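Local coordinates for protein heavy metal cation tricomponent efflux pump ZneA(CzcA-like) (PDB 4K0J) that exports zinc ions, as an inner-membrane Zn(II)/proton antiporter of the resistance-nodulation-cell division (RND) superfamily, in a tripartite heavy-metal efflux system, at residues D698-Q703 / T809-L814; L557-P562 / S607-A612. All coordinates share one frame; numbering follows the deposited sequence.

Contact 1. Residues D698-Q703 / T809-L814; sequences DVIIDQ and TVRLNL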
ATOM      1  N   ASP C 698     -24.427 -28.123 -24.562  1.00 70.61           N
ATOM      2  CA  ASP C 698     -23.338 -27.957 -25.513  1.00 71.61           C
ATOM      3  C   ASP C 698     -22.113 -28.655 -24.943  1.00 82.12           C
ATOM      4  O   ASP C 698     -21.918 -28.638 -23.732  1.00 92.36           O
ATOM      5  CB  ASP C 698     -23.043 -26.475 -25.744  1.00 65.87           C
ATOM      6  CG  ASP C 698     -24.301 -25.659 -25.989  1.00 71.51           C
ATOM      7  OD1 ASP C 698     -24.888 -25.776 -27.086  1.00 72.66           O
ATOM      8  OD2 ASP C 698     -24.699 -24.892 -25.087  1.00 70.29           O
ATOM      9  N   VAL C 699     -21.316 -29.293 -25.802  1.00 67.17           N
ATOM     10  CA  VAL C 699     -20.062 -29.928 -25.385  1.00 58.02           C
ATOM     11  C   VAL C 699     -19.008 -29.805 -26.477  1.00 57.57           C
ATOM     12  O   VAL C 699     -19.251 -30.202 -27.614  1.00 62.80           O
ATOM     13  CB  VAL C 699     -20.230 -31.436 -25.073  1.00 53.52           C
ATOM     14  CG1 VAL C 699     -18.864 -32.113 -24.971  1.00 48.12           C
ATOM     15  CG2 VAL C 699     -21.013 -31.652 -23.793  1.00 49.85           C
ATOM     16  N   ILE C 700     -17.840 -29.265 -26.138  1.00 53.75           N
ATOM     17  CA  ILE C 700     -16.743 -29.183 -27.102  1.00 46.46           C
ATOM     18  C   ILE C 700     -15.375 -29.241 -26.439  1.00 41.79           C
ATOM     19  O   ILE C 700     -15.259 -29.084 -25.230  1.00 39.04           O
ATOM     20  CB  ILE C 700     -16.819 -27.907 -27.954  1.00 38.26           C
ATOM     21  CG1 ILE C 700     -17.589 -26.816 -27.211  1.00 47.71           C
ATOM     22  CG2 ILE C 700     -17.469 -28.198 -29.293  1.00 40.29           C
ATOM     23  CD1 ILE C 700     -17.942 -25.625 -28.078  1.00 57.62           C
ATOM     24  N   ILE C 701     -14.343 -29.485 -27.239  1.00 39.01           N
ATOM     25  CA  ILE C 701     -12.973 -29.401 -26.751  1.00 41.48           C
ATOM     26  C   ILE C 701     -12.489 -27.979 -26.969  1.00 38.26           C
ATOM     27  O   ILE C 701     -12.342 -27.543 -28.110  1.00 42.63           O
ATOM     28  CB  ILE C 701     -12.031 -30.372 -27.489  1.00 41.38           C
ATOM     29  CG1 ILE C 701     -12.369 -31.824 -27.136  1.00 35.08           C
ATOM     30  CG2 ILE C 701     -10.573 -30.069 -27.153  1.00 34.63           C
ATOM     31  CD1 ILE C 701     -11.395 -32.830 -27.707  1.00 30.13           C
ATOM     32  N   ASP C 702     -12.255 -27.264 -25.873  1.00 33.38           N
ATOM     33  CA  ASP C 702     -11.866 -25.864 -25.926  1.00 44.90           C
ATOM     34  C   ASP C 702     -10.636 -25.643 -26.804  1.00 46.77           C
ATOM     35  O   ASP C 702     -10.639 -24.767 -27.670  1.00 39.49           O
ATOM     36  CB  ASP C 702     -11.612 -25.330 -24.517  1.00 59.61           C
ATOM     37  CG  ASP C 702     -11.707 -23.818 -24.440  1.00 69.67           C
ATOM     38  OD1 ASP C 702     -12.692 -23.256 -24.966  1.00 75.08           O
ATOM     39  OD2 ASP C 702     -10.797 -23.190 -23.857  1.00 70.79           O
ATOM     40  N   GLN C 703      -9.592 -26.440 -26.584  1.00 52.07           N
ATOM     41  CA  GLN C 703      -8.382 -26.355 -27.398  1.00 49.92           C
ATOM     42  C   GLN C 703      -8.640 -26.825 -28.827  1.00 52.55           C
ATOM     43  O   GLN C 703      -9.049 -27.963 -29.067  1.00 54.99           O
ATOM     44  CB  GLN C 703      -7.236 -27.155 -26.780  1.00 39.70           C
ATOM     45  CG  GLN C 703      -6.700 -26.584 -25.485  1.00 43.42           C
ATOM     46  CD  GLN C 703      -7.600 -26.868 -24.302  1.00 48.47           C
ATOM     47  OE1 GLN C 703      -8.666 -27.466 -24.448  1.00 37.06           O
ATOM     48  NE2 GLN C 703      -7.172 -26.444 -23.117  1.00 60.11           N
ATOM     49  N   THR C 809      -9.417 -29.062 -22.440  1.00 39.00           N
ATOM     50  CA  THR C 809     -10.646 -28.722 -21.741  1.00 46.57           C
ATOM     51  C   THR C 809     -11.889 -29.120 -22.512  1.00 49.85           C
ATOM     52  O   THR C 809     -12.097 -28.683 -23.641  1.00 61.10           O
ATOM     53  CB  THR C 809     -10.728 -27.218 -21.473  1.00 59.43           C
ATOM     54  OG1 THR C 809      -9.490 -26.765 -20.917  1.00 66.40           O
ATOM     55  CG2 THR C 809     -11.864 -26.914 -20.511  1.00 68.22           C
ATOM     56  N   VAL C 810     -12.721 -29.949 -21.897  1.00 40.95           N
ATOM     57  CA  VAL C 810     -14.016 -30.248 -22.474  1.00 41.89           C
ATOM     58  C   VAL C 810     -15.041 -29.325 -21.838  1.00 45.87           C
ATOM     59  O   VAL C 810     -15.555 -29.609 -20.758  1.00 48.99           O
ATOM     60  CB  VAL C 810     -14.428 -31.715 -22.247  1.00 41.01           C
ATOM     61  CG1 VAL C 810     -15.747 -31.997 -22.939  1.00 51.09           C
ATOM     62  CG2 VAL C 810     -13.356 -32.657 -22.758  1.00 37.90           C
ATOM     63  N   ARG C 811     -15.328 -28.213 -22.503  1.00 34.39           N
ATOM     64  CA  ARG C 811     -16.284 -27.261 -21.970  1.00 45.88           C
ATOM     65  C   ARG C 811     -17.723 -27.623 -22.344  1.00 55.12           C
ATOM     66  O   ARG C 811     -17.978 -28.129 -23.438  1.00 60.05           O
ATOM     67  CB  ARG C 811     -15.918 -25.832 -22.384  1.00 39.06           C
ATOM     68  CG  ARG C 811     -16.162 -25.466 -23.825  1.00 37.88           C
ATOM     69  CD  ARG C 811     -15.863 -23.987 -24.017  1.00 35.45           C
ATOM     70  NE  ARG C 811     -16.466 -23.427 -25.223  1.00 34.19           N
ATOM     71  CZ  ARG C 811     -15.816 -23.259 -26.369  1.00 34.99           C
ATOM     72  NH1 ARG C 811     -14.542 -23.615 -26.468  1.00 41.69           N
ATOM     73  NH2 ARG C 811     -16.437 -22.736 -27.418  1.00 30.18           N
ATOM     74  N   LEU C 812     -18.649 -27.372 -21.415  1.00 57.96           N
ATOM     75  CA  LEU C 812     -20.043 -27.803 -21.544  1.00 55.68           C
ATOM     76  C   LEU C 812     -21.012 -27.037 -20.628  1.00 50.41           C
ATOM     77  O   LEU C 812     -20.648 -26.636 -19.526  1.00 46.69           O
ATOM     78  CB  LEU C 812     -20.167 -29.303 -21.263  1.00 64.48           C
ATOM     79  CG  LEU C 812     -20.057 -29.761 -19.806  1.00 76.99           C
ATOM     80  CD1 LEU C 812     -20.860 -31.033 -19.602  1.00 83.00           C
ATOM     81  CD2 LEU C 812     -18.609 -29.972 -19.392  1.00 78.33           C
ATOM     82  N   ASN C 813     -22.252 -26.856 -21.080  1.00 53.26           N
ATOM     83  CA  ASN C 813     -23.265 -26.145 -20.289  1.00 55.76           C
ATOM     84  C   ASN C 813     -24.307 -27.063 -19.640  1.00 60.79           C
ATOM     85  O   ASN C 813     -24.747 -28.042 -20.241  1.00 60.69           O
ATOM     86  CB  ASN C 813     -23.966 -25.082 -21.137  1.00 59.75           C
ATOM     87  CG  ASN C 813     -23.020 -23.998 -21.612  1.00 73.31           C
ATOM     88  OD1 ASN C 813     -22.109 -23.591 -20.889  1.00 75.06           O
ATOM     89  ND2 ASN C 813     -23.226 -23.525 -22.835  1.00 77.99           N
ATOM     90  N   LEU C 814     -24.710 -26.725 -18.418  1.00 69.14           N
ATOM     91  CA  LEU C 814     -25.629 -27.553 -17.635  1.00 71.83           C
ATOM     92  C   LEU C 814     -27.085 -27.425 -18.068  1.00 73.58           C
ATOM     93  O   LEU C 814     -27.937 -28.194 -17.626  1.00 82.76           O
ATOM     94  CB  LEU C 814     -25.501 -27.224 -16.142  1.00 83.03           C
ATOM     95  CG  LEU C 814     -25.255 -25.766 -15.724  1.00 91.92           C
ATOM     96  CD1 LEU C 814     -26.440 -24.855 -16.030  1.00 90.44           C
ATOM     97  CD2 LEU C 814     -24.894 -25.689 -14.247  1.00 98.73           C
TER

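Contact 2. Residues L557-P562 / S607-A612; sequences LQVTLP and SHIETA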
ATOM      1  N   LEU C 557     -22.531 -15.654 -26.918  1.00 41.23           N
ATOM      2  CA  LEU C 557     -22.242 -16.894 -27.628  1.00 38.55           C
ATOM      3  C   LEU C 557     -20.742 -17.154 -27.780  1.00 34.84           C
ATOM      4  O   LEU C 557     -19.976 -16.261 -28.132  1.00 25.23           O
ATOM      5  CB  LEU C 557     -22.899 -16.875 -29.014  1.00 36.48           C
ATOM      6  CG  LEU C 557     -24.355 -17.314 -29.215  1.00 30.14           C
ATOM      7  CD1 LEU C 557     -25.320 -16.480 -28.406  1.00 29.83           C
ATOM      8  CD2 LEU C 557     -24.718 -17.230 -30.681  1.00 30.10           C
ATOM      9  N   GLN C 558     -20.331 -18.387 -27.512  1.00 26.44           N
ATOM     10  CA  GLN C 558     -18.980 -18.823 -27.838  1.00 36.72           C
ATOM     11  C   GLN C 558     -19.045 -19.740 -29.051  1.00 38.67           C
ATOM     12  O   GLN C 558     -19.108 -20.960 -28.918  1.00 54.79           O
ATOM     13  CB  GLN C 558     -18.344 -19.549 -26.657  1.00 48.83           C
ATOM     14  CG  GLN C 558     -18.047 -18.648 -25.477  1.00 57.59           C
ATOM     15  CD  GLN C 558     -16.844 -17.761 -25.717  1.00 57.62           C
ATOM     16  OE1 GLN C 558     -16.002 -18.057 -26.566  1.00 64.94           O
ATOM     17  NE2 GLN C 558     -16.758 -16.664 -24.973  1.00 48.00           N
ATOM     18  N   VAL C 559     -19.036 -19.139 -30.233  1.00 32.25           N
ATOM     19  CA  VAL C 559     -19.259 -19.864 -31.472  1.00 34.30           C
ATOM     20  C   VAL C 559     -17.968 -20.444 -32.032  1.00 27.24           C
ATOM     21  O   VAL C 559     -17.022 -19.710 -32.326  1.00 30.76           O
ATOM     22  CB  VAL C 559     -19.939 -18.966 -32.521  1.00 48.18           C
ATOM     23  CG1 VAL C 559     -19.995 -19.664 -33.861  1.00 47.43           C
ATOM     24  CG2 VAL C 559     -21.337 -18.585 -32.056  1.00 50.84           C
ATOM     25  N   THR C 560     -17.940 -21.768 -32.176  1.00 34.11           N
ATOM     26  CA  THR C 560     -16.748 -22.478 -32.639  1.00 42.37           C
ATOM     27  C   THR C 560     -16.857 -22.892 -34.106  1.00 24.70           C
ATOM     28  O   THR C 560     -17.898 -23.360 -34.556  1.00 61.65           O
ATOM     29  CB  THR C 560     -16.456 -23.722 -31.782  1.00 39.03           C
ATOM     30  OG1 THR C 560     -16.485 -23.365 -30.395  1.00 26.12           O
ATOM     31  CG2 THR C 560     -15.097 -24.289 -32.118  1.00 25.67           C
ATOM     32  N   LEU C 561     -15.770 -22.713 -34.841  1.00 24.20           N
ATOM     33  CA  LEU C 561     -15.758 -22.929 -36.277  1.00 38.34           C
ATOM     34  C   LEU C 561     -14.686 -23.951 -36.672  1.00 37.33           C
ATOM     35  O   LEU C 561     -13.807 -24.269 -35.869  1.00 36.31           O
ATOM     36  CB  LEU C 561     -15.526 -21.593 -36.984  1.00 31.36           C
ATOM     37  CG  LEU C 561     -16.743 -20.896 -37.596  1.00 31.15           C
ATOM     38  CD1 LEU C 561     -17.956 -21.002 -36.705  1.00 37.41           C
ATOM     39  CD2 LEU C 561     -16.419 -19.451 -37.881  1.00 28.32           C
ATOM     40  N   PRO C 562     -14.770 -24.490 -37.904  1.00 31.45           N
ATOM     41  CA  PRO C 562     -13.788 -25.470 -38.379  1.00 24.73           C
ATOM     42  C   PRO C 562     -12.343 -24.970 -38.298  1.00 31.85           C
ATOM     43  O   PRO C 562     -12.105 -23.774 -38.437  1.00 27.13           O
ATOM     44  CB  PRO C 562     -14.211 -25.718 -39.835  1.00 24.82           C
ATOM     45  CG  PRO C 562     -15.269 -24.701 -40.137  1.00 34.95           C
ATOM     46  CD  PRO C 562     -15.894 -24.360 -38.844  1.00 29.89           C
ATOM     47  N   SER C 607     -11.256 -19.057 -36.505  1.00 44.69           N
ATOM     48  CA  SER C 607     -12.136 -20.183 -36.234  1.00 54.60           C
ATOM     49  C   SER C 607     -12.883 -19.968 -34.928  1.00 53.73           C
ATOM     50  O   SER C 607     -13.802 -20.712 -34.599  1.00 73.52           O
ATOM     51  CB  SER C 607     -11.348 -21.494 -36.195  1.00 58.91           C
ATOM     52  OG  SER C 607     -10.232 -21.394 -35.327  1.00 66.90           O
ATOM     53  N   HIS C 608     -12.486 -18.941 -34.185  1.00 34.73           N
ATOM     54  CA  HIS C 608     -13.172 -18.596 -32.949  1.00 29.49           C
ATOM     55  C   HIS C 608     -14.021 -17.350 -33.114  1.00 22.34           C
ATOM     56  O   HIS C 608     -13.574 -16.354 -33.663  1.00 58.68           O
ATOM     57  CB  HIS C 608     -12.180 -18.380 -31.812  1.00 22.98           C
ATOM     58  CG  HIS C 608     -12.832 -17.980 -30.528  1.00 30.22           C
ATOM     59  ND1 HIS C 608     -13.115 -16.669 -30.212  1.00 40.01           N
ATOM     60  CD2 HIS C 608     -13.274 -18.721 -29.484  1.00 44.17           C
ATOM     61  CE1 HIS C 608     -13.694 -16.619 -29.026  1.00 44.50           C
ATOM     62  NE2 HIS C 608     -13.800 -17.849 -28.561  1.00 51.91           N
ATOM     63  N   ILE C 609     -15.256 -17.414 -32.640  1.00 22.62           N
ATOM     64  CA  ILE C 609     -16.103 -16.240 -32.628  1.00 39.73           C
ATOM     65  C   ILE C 609     -16.707 -16.096 -31.252  1.00 42.12           C
ATOM     66  O   ILE C 609     -17.009 -17.082 -30.580  1.00 48.52           O
ATOM     67  CB  ILE C 609     -17.272 -16.324 -33.642  1.00 39.39           C
ATOM     68  CG1 ILE C 609     -16.839 -16.963 -34.959  1.00 39.20           C
ATOM     69  CG2 ILE C 609     -17.853 -14.944 -33.907  1.00 30.91           C
ATOM     70  CD1 ILE C 609     -17.938 -16.962 -35.995  1.00 37.79           C
ATOM     71  N   GLU C 610     -16.862 -14.850 -30.834  1.00 42.66           N
ATOM     72  CA  GLU C 610     -17.709 -14.517 -29.714  1.00 28.13           C
ATOM     73  C   GLU C 610     -18.802 -13.643 -30.274  1.00 25.70           C
ATOM     74  O   GLU C 610     -18.528 -12.665 -30.967  1.00 30.33           O
ATOM     75  CB  GLU C 610     -16.924 -13.766 -28.650  1.00 34.85           C
ATOM     76  CG  GLU C 610     -16.073 -14.654 -27.768  1.00 42.78           C
ATOM     77  CD  GLU C 610     -15.315 -13.864 -26.730  1.00 59.54           C
ATOM     78  OE1 GLU C 610     -15.185 -14.352 -25.588  1.00 64.00           O
ATOM     79  OE2 GLU C 610     -14.852 -12.749 -27.061  1.00 69.32           O
ATOM     80  N   THR C 611     -20.046 -14.011 -29.990  1.00 37.54           N
ATOM     81  CA  THR C 611     -21.188 -13.289 -30.534  1.00 51.74           C
ATOM     82  C   THR C 611     -22.006 -12.624 -29.430  1.00 53.62           C
ATOM     83  O   THR C 611     -22.230 -13.213 -28.378  1.00 60.88           O
ATOM     84  CB  THR C 611     -22.091 -14.238 -31.351  1.00 62.42           C
ATOM     85  OG1 THR C 611     -21.289 -14.974 -32.284  1.00 73.21           O
ATOM     86  CG2 THR C 611     -23.170 -13.462 -32.101  1.00 52.35           C
ATOM     87  N   ALA C 612     -22.439 -11.391 -29.663  1.00 45.58           N
ATOM     88  CA  ALA C 612     -23.349 -10.732 -28.736  1.00 43.49           C
ATOM     89  C   ALA C 612     -24.753 -10.654 -29.334  1.00 43.25           C
ATOM     90  O   ALA C 612     -24.947 -10.140 -30.438  1.00 45.66           O
ATOM     91  CB  ALA C 612     -22.836  -9.351 -28.372  1.00 44.51           C
TER

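Contact 1. Residues D698-Q703 / T809-L814
Gln703 and Thr809 grip each other twice at one end of this antiparallel strand pair, an example of side-chain amides carrying on where backbone pairing stops. Gln703 OE1 accepts the backbone Thr809 N at 2.7 Å, from a donor tilted 30° out of the amide carbonyl plane. Gln703 NE2 reaches Thr809 OG1 at 3.2 Å in the amide plane, and Thr800 OG1 is a second partner of that nitrogen. The bend of the Gln703 chain at chi2 (77°) sets CD 3.4 Å from Thr809 N. Next to it, Asp702 N donates to Thr809 O at 2.6 Å. The central backbone pair is Ile700 with Arg811: Ile700 N meets Arg811 O at 2.9 Å, while the return bond from Arg811 N to Ile700 O is weak. At the far end Asn813 N donates to Asp698 O, and Asn813 ND2 reaches Asp698 OD2 at 3.0 Å on its anti side, with amide and carboxylate planes nearly perpendicular. That oxygen is shared with a salt bridge to Arg815, and Asn813 OD1 accepts Asp666 N, leaving both ends of the amide engaged. Arg811 sends an extended chain past Ile700, whose CD1 sits over one guanidinium face, offset toward the rim. NH1 is salt-bridged to Asp702 OD1, although the modelled separation is too short to be relied on at this resolution. On the other face of the sheet, Val699 CG1 meets Val810 CG1 at 3.7 Å. The contact pairs the second and third strands of a ferredoxin-like βαββαβ unit, consistent with an RND porter subdomain. Helix 676-690 packs on that apolar face, Thr687 touching Val699, Ile701 and Val810. Strand 699-701 is an edge strand of this four-stranded sheet within the chain, and strand 667-672 bonds the other edge of 807-812.

Contact 2. Residues L557-P562 / S607-A612
Gln558 has CG anti to its carbonyl carbon and a chain bent at chi2 (-75°), which sets its CD beside Glu610; chi1 (178°) puts His608 CG anti to the backbone N, and chi2 (-87°) turns the ring. The two strands are the antiparallel first and third of a ferredoxin-like βαββαβ unit, which matches a porter subdomain of RND pumps. His608 NE2 donates to Gln558 OE1 at 3.0 Å, nearly in line with the amide C=O, although the acceptor is tilted out of the ring plane. Glu610 lies alongside Gln558, and its OE1 receives Gln558 NE2 at 2.9 Å; Asp654 OD2 is a second acceptor for that nitrogen. The backbone ladder runs through the paired Leu557 and Thr611, bonded in both directions, then Val559 and Ile609, where the bond from Val559 N is weak, and ends with Leu561 N on Ser607 O. The opposite face, with Leu557, Val559, Ile609 and Thr611, is largely apolar and meets helix 567-581, where Leu577 touches Val559 and Thr611 while Ala574 touches Ile609. There Val559 and Ile609 lie side by side, and Leu561 crosses Ile609 obliquely, its CD2 resting 3.5 Å from Ile609 CD1.

How the contacts relate
From the N terminus, strand 554-560 leads through helix 567-581 and strand 587-595 to strand 608-615, where contact 2 closes a 44-residue connection. The chain then passes strand 645-649 and enters a second unit of the same strand order. There contact 1 joins strands 699-701 and 807-812 across a 105-residue connection, which contains the hairpin 741-747/750-758. The loops follow in series, neither nested nor crossed, and contact 2 is complete before contact 1 opens. Yet their centres lie about 13 Å apart and they touch: a weak hydrogen bond from Arg811 NH2 to Thr560 OG1, with Ile700 CD1 packed against the same hydroxyl, links the two neighbouring sheets.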